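PDB 1VK8: hypothetical protein TM0486 from Thermotoga maritima, which binds thiamin and takes part in the response of the cell to oxidative conditions, with a suggested role in thiamin biosynthesis or salvage. Local coordinates for residues 63-66 against 67-71. Residues are numbered along the deposited sequence; the frame is centred on the assembly and turned at random.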
# COMPACT_ATOMS: atom_id res chain seq x y z
N GLU C 63 -0.56 12.06 16.07
CA GLU C 63 -1.97 12.16 16.40
C GLU C 63 -2.62 13.35 15.70
O GLU C 63 -3.76 13.28 15.30
CB GLU C 63 -2.17 12.22 17.92
CG GLU C 63 -1.69 10.92 18.54
CD GLU C 63 -2.14 10.67 19.97
OE1 GLU C 63 -2.86 11.51 20.54
OE2 GLU C 63 -1.77 9.60 20.52
N GLU C 64 -1.88 14.44 15.54
CA GLU C 64 -2.37 15.57 14.78
C GLU C 64 -2.64 15.18 13.32
O GLU C 64 -3.68 15.54 12.78
CB GLU C 64 -1.37 16.71 14.81
CG GLU C 64 -1.93 18.00 14.24
CD GLU C 64 -0.95 19.17 14.28
OE1 GLU C 64 0.07 19.11 15.03
OE2 GLU C 64 -1.21 20.15 13.55
N ILE C 65 -1.73 14.46 12.69
CA ILE C 65 -1.93 13.99 11.31
C ILE C 65 -3.17 13.08 11.24
O ILE C 65 -4.01 13.23 10.34
CB ILE C 65 -0.66 13.28 10.74
CG1 ILE C 65 0.51 14.23 10.56
CG2 ILE C 65 -0.95 12.64 9.37
CD1 ILE C 65 1.89 13.47 10.47
N MSE C 66 -3.33 12.17 12.19
CA MSE C 66 -4.51 11.28 12.19
C MSE C 66 -5.80 12.10 12.25
O MSE C 66 -6.74 11.84 11.53
CB MSE C 66 -4.44 10.27 13.33
CG MSE C 66 -3.32 9.28 13.23
SE MSE C 66 -3.29 8.32 11.46
CE MSE C 66 -1.81 9.23 10.61
N ASP C 67 -5.82 13.15 13.08
CA ASP C 67 -6.97 14.05 13.15
C ASP C 67 -7.19 14.82 11.85
O ASP C 67 -8.33 15.06 11.46
CB ASP C 67 -6.80 15.05 14.31
CG ASP C 67 -6.98 14.41 15.69
OD1 ASP C 67 -7.57 13.30 15.80
OD2 ASP C 67 -6.55 14.95 16.72
N ARG C 68 -6.11 15.23 11.20
CA ARG C 68 -6.23 15.89 9.90
C ARG C 68 -6.75 14.94 8.84
O ARG C 68 -7.50 15.35 7.95
CB ARG C 68 -4.88 16.48 9.46
CG ARG C 68 -4.41 17.61 10.33
CD ARG C 68 -5.32 18.76 10.36
NE ARG C 68 -4.58 19.99 10.62
CZ ARG C 68 -5.09 21.19 10.46
NH1 ARG C 68 -6.35 21.34 10.08
NH2 ARG C 68 -4.36 22.26 10.71
N VAL C 69 -6.38 13.68 8.94
CA VAL C 69 -6.86 12.68 8.00
C VAL C 69 -8.37 12.51 8.17
O VAL C 69 -9.07 12.37 7.19
CB VAL C 69 -6.08 11.35 8.14
CG1 VAL C 69 -6.77 10.24 7.39
CG2 VAL C 69 -4.65 11.53 7.66
N LYS C 70 -8.89 12.56 9.40
CA LYS C 70 -10.35 12.53 9.61
C LYS C 70 -11.05 13.65 8.83
O LYS C 70 -12.06 13.41 8.16
CB LYS C 70 -10.74 12.66 11.09
CG LYS C 70 -10.25 11.59 12.02
CD LYS C 70 -10.72 11.95 13.41
CE LYS C 70 -9.94 11.31 14.48
NZ LYS C 70 -10.40 11.87 15.76
N GLU C 71 -10.53 14.86 8.96
CA GLU C 71 -11.05 16.03 8.24
C GLU C 71 -10.91 15.89 6.74
O GLU C 71 -11.81 16.26 6.01
CB GLU C 71 -10.36 17.30 8.74
CG GLU C 71 -10.71 17.65 10.18
CD GLU C 71 -9.74 18.63 10.82
OE1 GLU C 71 -8.81 19.11 10.15
OE2 GLU C 71 -9.91 18.93 12.02
O HOH W 1 -2.07 20.68 11.18
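Glu64 and Arg68, one helical turn apart, meet through a water rather than directly. The water donates to Glu64 OE2 at 2.6 Å and accepts from Arg68 NE at 2.7 Å, lying in the guanidinium plane at its edge. Glu64 OE2 and Arg68 NE themselves stay 4.5 Å apart, beyond a salt bridge. Arginine suits this place because chi1 (-66°) sets CG beside the backbone N, 3.3 Å from Glu64 O, and the bend at chi2 then redirects the chain so that the guanidinium serves two acids: NE faces the water, and NH1 forms a salt bridge with Glu71 OE1 (3.3 Å), its hydrogen bond weak. On the inner side, Ile65 CG2 lies 4.2 Å from Val69 CG2, two branched apolar chains that pack along the helix without polar groups to bury. Asp67 CG lies beside the backbone N (chi1 -73°), which brings it near Glu63 O. Lys70 NZ forms a salt bridge with Asp67 OD1 at 3.2 Å, its hydrogen bond weak; the long, extended lysine chain can span one turn to a short acid. The stronger pairing of each crosses the interface, Asp67 OD1 with Lys70 NZ of the second subunit and the reverse. Were Asp67 an alanine, the lysine ammonium of each chain would probably lose its carboxylate mate within the helix and across the interface. Four i to i+4 backbone bonds link 63-66 to 67-71, with a weak fifth from Glu71 N to Asp67 O. Farther in, Met66 (selenomethionine) and Val69 rest on Leu87 of strand 82-92, and Ile65 reaches Val18 of strand 16-24. The result is an amphipathic alpha-helix, 62-76, laid by its apolar side on the antiparallel sheet of a ferredoxin-like beta-alpha-beta-beta-alpha-beta sandwich.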